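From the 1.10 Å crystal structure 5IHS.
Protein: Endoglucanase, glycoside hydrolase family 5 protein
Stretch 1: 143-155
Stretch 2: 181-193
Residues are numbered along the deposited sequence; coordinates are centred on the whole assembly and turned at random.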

# COMPACT_ATOMS: atom_id res chain seq x y z
N MET A 143 -2.57 -4.27 16.51
CA MET A 143 -3.48 -3.93 15.43
C MET A 143 -4.43 -5.08 15.13
O MET A 143 -5.63 -4.87 14.92
CB MET A 143 -2.70 -3.52 14.17
CG MET A 143 -1.87 -2.23 14.30
SD MET A 143 -2.85 -0.77 14.68
CE MET A 143 -2.58 -0.70 16.41
N ALA A 144 -3.90 -6.30 15.09
CA ALA A 144 -4.72 -7.47 14.79
C ALA A 144 -5.72 -7.73 15.91
O ALA A 144 -6.87 -8.12 15.65
CB ALA A 144 -3.82 -8.68 14.55
N LYS A 145 -5.33 -7.54 17.17
CA LYS A 145 -6.28 -7.74 18.25
C LYS A 145 -7.43 -6.74 18.15
O LYS A 145 -8.59 -7.09 18.40
CB LYS A 145 -5.57 -7.63 19.61
CG LYS A 145 -6.49 -7.98 20.79
CD LYS A 145 -5.73 -8.04 22.12
CE LYS A 145 -6.66 -8.48 23.25
NZ LYS A 145 -5.99 -8.54 24.59
N LYS A 146 -7.13 -5.50 17.80
CA LYS A 146 -8.17 -4.48 17.75
C LYS A 146 -9.04 -4.63 16.51
O LYS A 146 -10.27 -4.50 16.59
CB LYS A 146 -7.55 -3.09 17.79
CG LYS A 146 -8.58 -1.97 17.75
CD LYS A 146 -7.99 -0.63 18.13
CE LYS A 146 -9.07 0.47 18.22
NZ LYS A 146 -8.46 1.81 18.32
N TYR A 147 -8.44 -4.88 15.35
CA TYR A 147 -9.14 -4.80 14.08
C TYR A 147 -9.33 -6.16 13.41
O TYR A 147 -9.82 -6.21 12.28
CB TYR A 147 -8.39 -3.85 13.15
CG TYR A 147 -8.33 -2.42 13.64
CD1 TYR A 147 -9.46 -1.63 13.69
CD2 TYR A 147 -7.13 -1.86 14.06
CE1 TYR A 147 -9.41 -0.32 14.12
CE2 TYR A 147 -7.07 -0.55 14.50
CZ TYR A 147 -8.21 0.22 14.54
OH TYR A 147 -8.13 1.53 14.99
N GLY A 148 -8.99 -7.26 14.09
CA GLY A 148 -8.90 -8.55 13.44
C GLY A 148 -10.18 -9.04 12.79
O GLY A 148 -10.12 -9.77 11.80
N ASN A 149 -11.33 -8.67 13.32
CA ASN A 149 -12.60 -9.15 12.77
C ASN A 149 -13.18 -8.27 11.66
O ASN A 149 -14.37 -8.39 11.36
CB ASN A 149 -13.63 -9.31 13.89
CG ASN A 149 -14.74 -10.30 13.54
OD1 ASN A 149 -14.54 -11.21 12.74
ND2 ASN A 149 -15.91 -10.12 14.15
N ILE A 150 -12.38 -7.43 11.01
CA ILE A 150 -12.89 -6.33 10.20
C ILE A 150 -12.38 -6.46 8.78
O ILE A 150 -11.17 -6.56 8.57
CB ILE A 150 -12.52 -4.97 10.82
CG1 ILE A 150 -13.12 -4.94 12.23
CG2 ILE A 150 -13.03 -3.84 9.97
CD1 ILE A 150 -12.79 -3.74 13.02
N PRO A 151 -13.25 -6.45 7.76
CA PRO A 151 -12.79 -6.81 6.40
C PRO A 151 -11.96 -5.74 5.72
O PRO A 151 -11.31 -6.03 4.70
CB PRO A 151 -14.10 -7.05 5.64
CG PRO A 151 -15.12 -6.21 6.39
CD PRO A 151 -14.72 -6.32 7.83
N ASN A 152 -11.96 -4.51 6.23
CA ASN A 152 -11.26 -3.42 5.56
C ASN A 152 -9.74 -3.57 5.62
O ASN A 152 -9.05 -2.90 4.85
CB ASN A 152 -11.60 -2.10 6.25
CG ASN A 152 -13.08 -1.87 6.40
OD1 ASN A 152 -13.78 -2.64 7.07
ND2 ASN A 152 -13.58 -0.77 5.82
N ILE A 153 -9.21 -4.36 6.55
CA ILE A 153 -7.80 -4.31 6.92
C ILE A 153 -6.94 -5.15 5.99
O ILE A 153 -7.22 -6.33 5.76
CB ILE A 153 -7.62 -4.82 8.36
CG1 ILE A 153 -8.60 -4.18 9.35
CG2 ILE A 153 -6.15 -4.70 8.78
CD1 ILE A 153 -8.44 -2.71 9.51
N ILE A 154 -5.84 -4.55 5.54
CA ILE A 154 -4.73 -5.22 4.86
C ILE A 154 -3.46 -4.86 5.62
O ILE A 154 -3.24 -3.68 5.92
CB ILE A 154 -4.63 -4.75 3.39
CG1 ILE A 154 -5.93 -5.06 2.63
CG2 ILE A 154 -3.42 -5.37 2.70
CD1 ILE A 154 -6.07 -4.28 1.33
N TYR A 155 -2.64 -5.85 5.97
CA TYR A 155 -1.40 -5.61 6.70
C TYR A 155 -0.22 -5.61 5.74
O TYR A 155 -0.14 -6.46 4.85
CB TYR A 155 -1.17 -6.68 7.76
CG TYR A 155 -2.30 -6.85 8.74
CD1 TYR A 155 -2.38 -6.07 9.88
CD2 TYR A 155 -3.29 -7.79 8.53
CE1 TYR A 155 -3.42 -6.24 10.79
CE2 TYR A 155 -4.33 -7.97 9.43
CZ TYR A 155 -4.39 -7.19 10.56
OH TYR A 155 -5.41 -7.33 11.47
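Stretch 2, residues 181-193: KIRVYDTTNIIVV

How does stretch 2 lie on stretch 1? It repeats the same order of elements, helix, loop and strand, and runs alongside in the same direction. Its helix, already under way at Lys-181, packs beside the helix that includes Met-143 to Tyr-147, with the axes 8.1 Å apart at closest approach and crossing at -16°. After a loop, its strand reaches Ile-191 to Val-193 and lies parallel to strand 153-155, crossing at -26° with 5.5 Å between axes. The backbones come close at the loops, where the CA atoms of Gly-148 and Asp-186 are 4.1 Å apart.

What lies between the helices, and just past them? Ala-144 points toward stretch 2, and its CB lies 3.6 Å from Ile-182 O and 4.0 Å from Tyr-185 CB. In the loop that follows, Gly-148 leaves no room for a side chain: an ideal CB would stand 2.4 Å from Tyr-185 O. Tyr-185, with chi1 m (-63°) and chi2 -72°, turns its ring flat against Lys-145, whose CB sits 3.8 Å from the ring centroid and only 6° off the normal. The Lys-145 side chain is fully extended, t at all four chi angles, and so runs out along the tyrosine; one water joins the two ends, 3.0 Å from Lys-145 NZ and 2.5 Å from Tyr-185 OH.

Why does Tyr-155 reach back from the strand toward the helix? With chi1 m (-55°) and chi2 -87°, its ring spans the space to the loop and brings its hydroxyl to Asp-186, donating a hydrogen bond from Tyr-155 OH to Asp-186 OD2 of 2.6 Å. Ile-182, m at chi1 and t at chi2, covers one face of this ring, its CG2 4.0 Å from the centroid; Ile-191 CG1 approaches Tyr-155 CD2 at 4.0 Å. Asp-186 adopts chi1 t (-174°), which also lets its carboxylate hold its own loop: OD1 accepts from Asn-189 N at 3.0 Å, and OD2 from Asn-189 ND2 at 2.8 Å.

How does Asn-189 tie the two loops together? Its side chain points toward stretch 1, and at chi1 m (-76°) and chi2 -31° its amide serves both stretches: ND2 gives one hydrogen bond to Asp-186 OD2 and another to Ile-150 O, the latter 2.9 Å long. Its OD1 shares a water with Pro-151 O, 2.7 Å from each atom. Arg-183 secures the backbone behind it, with NH1 2.8 Å from Asn-189 O.

What joins the strands? Tyr-155 uses both backbone groups in parallel pairing around Ile-191: its N donates to Ile-190 O at 3.0 Å, and its O accepts from Val-192 N at 2.7 Å. Just before this, a water replaces direct pairing, lying 2.8 Å from Ile-153 O and 2.9 Å from Ile-190 N. Ile-154, m then t, places CG2 3.8 Å from Val-192 CG2 and 4.3 Å from Ile-190 CG2, an apolar contact beside the paired backbones.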

# COMPACT_ATOMS: atom_id res chain seq x y z
N LYS A 181 1.99 -13.84 14.65
CA LYS A 181 1.38 -12.95 15.64
C LYS A 181 0.05 -12.38 15.14
O LYS A 181 -0.93 -12.33 15.89
CB LYS A 181 2.35 -11.85 16.03
CG LYS A 181 3.55 -12.34 16.83
CD LYS A 181 3.18 -12.67 18.27
CE LYS A 181 4.39 -13.09 19.09
NZ LYS A 181 4.81 -14.45 18.74
N ILE A 182 -0.00 -11.94 13.89
CA ILE A 182 -1.25 -11.42 13.34
C ILE A 182 -2.34 -12.49 13.37
O ILE A 182 -3.49 -12.22 13.74
CB ILE A 182 -1.03 -10.91 11.91
CG1 ILE A 182 -0.16 -9.64 11.93
CG2 ILE A 182 -2.36 -10.62 11.23
CD1 ILE A 182 0.31 -9.20 10.55
N ARG A 183 -1.99 -13.71 12.97
CA ARG A 183 -2.94 -14.80 12.80
C ARG A 183 -3.51 -15.30 14.13
O ARG A 183 -4.52 -16.02 14.11
CB ARG A 183 -2.30 -15.92 11.97
CG ARG A 183 -2.03 -15.52 10.51
CD ARG A 183 -3.32 -15.40 9.72
NE ARG A 183 -3.10 -15.07 8.32
CZ ARG A 183 -3.63 -14.03 7.66
NH1 ARG A 183 -4.42 -13.15 8.26
NH2 ARG A 183 -3.33 -13.88 6.36
N VAL A 184 -2.92 -14.94 15.27
CA VAL A 184 -3.57 -15.22 16.56
C VAL A 184 -4.95 -14.59 16.60
O VAL A 184 -5.90 -15.17 17.13
CB VAL A 184 -2.70 -14.70 17.73
CG1 VAL A 184 -3.44 -14.80 19.06
CG2 VAL A 184 -1.38 -15.45 17.81
N TYR A 185 -5.07 -13.37 16.06
CA TYR A 185 -6.26 -12.55 16.20
C TYR A 185 -7.00 -12.29 14.90
O TYR A 185 -8.17 -11.93 14.94
CB TYR A 185 -5.90 -11.18 16.80
CG TYR A 185 -5.33 -11.26 18.18
CD1 TYR A 185 -6.14 -11.57 19.26
CD2 TYR A 185 -3.99 -11.01 18.43
CE1 TYR A 185 -5.64 -11.66 20.54
CE2 TYR A 185 -3.46 -11.10 19.71
CZ TYR A 185 -4.30 -11.42 20.76
OH TYR A 185 -3.81 -11.51 22.05
N ASP A 186 -6.33 -12.41 13.76
CA ASP A 186 -6.93 -12.07 12.47
C ASP A 186 -6.62 -13.23 11.54
O ASP A 186 -5.50 -13.35 11.03
CB ASP A 186 -6.36 -10.77 11.93
CG ASP A 186 -7.06 -10.31 10.68
OD1 ASP A 186 -7.54 -11.18 9.91
OD2 ASP A 186 -7.14 -9.07 10.47
N THR A 187 -7.60 -14.10 11.34
CA THR A 187 -7.30 -15.38 10.70
C THR A 187 -7.16 -15.28 9.19
O THR A 187 -6.42 -16.08 8.61
CB THR A 187 -8.34 -16.43 11.08
OG1 THR A 187 -9.63 -16.04 10.59
CG2 THR A 187 -8.42 -16.58 12.58
N THR A 188 -7.83 -14.33 8.52
CA THR A 188 -7.84 -14.35 7.06
C THR A 188 -7.50 -13.06 6.34
O THR A 188 -7.29 -13.12 5.12
CB THR A 188 -9.19 -14.84 6.50
OG1 THR A 188 -10.22 -13.90 6.84
CG2 THR A 188 -9.53 -16.22 7.04
N ASN A 189 -7.43 -11.90 6.99
CA ASN A 189 -7.15 -10.70 6.21
C ASN A 189 -5.76 -10.80 5.57
O ASN A 189 -4.85 -11.45 6.07
CB ASN A 189 -7.28 -9.44 7.06
CG ASN A 189 -8.73 -9.06 7.33
OD1 ASN A 189 -9.63 -9.31 6.49
ND2 ASN A 189 -8.98 -8.46 8.48
N ILE A 190 -5.62 -10.13 4.42
CA ILE A 190 -4.41 -10.24 3.62
C ILE A 190 -3.22 -9.61 4.33
O ILE A 190 -3.33 -8.53 4.94
CB ILE A 190 -4.67 -9.62 2.24
CG1 ILE A 190 -5.67 -10.48 1.45
CG2 ILE A 190 -3.35 -9.46 1.46
CD1 ILE A 190 -6.07 -9.94 0.12
N ILE A 191 -2.08 -10.27 4.21
CA ILE A 191 -0.80 -9.76 4.67
C ILE A 191 0.13 -9.68 3.46
O ILE A 191 0.30 -10.68 2.74
CB ILE A 191 -0.20 -10.66 5.76
CG1 ILE A 191 -1.16 -10.80 6.95
CG2 ILE A 191 1.14 -10.11 6.20
CD1 ILE A 191 -0.77 -11.90 7.93
N VAL A 192 0.72 -8.50 3.24
CA VAL A 192 1.60 -8.23 2.10
C VAL A 192 3.02 -8.11 2.63
O VAL A 192 3.27 -7.37 3.59
CB VAL A 192 1.20 -6.94 1.36
CG1 VAL A 192 2.03 -6.79 0.09
CG2 VAL A 192 -0.31 -6.89 1.06
N VAL A 193 3.96 -8.82 1.99
CA VAL A 193 5.33 -8.94 2.46
C VAL A 193 6.30 -8.33 1.44
O VAL A 193 6.31 -8.73 0.27
CB VAL A 193 5.70 -10.41 2.73
CG1 VAL A 193 7.14 -10.50 3.25
CG2 VAL A 193 4.72 -11.05 3.71
O HOH W 1 -4.58 -11.15 24.41
O HOH W 2 -10.31 -12.76 12.05
O HOH W 3 -10.36 -8.49 3.97
O HOH W 4 -7.56 -8.16 3.67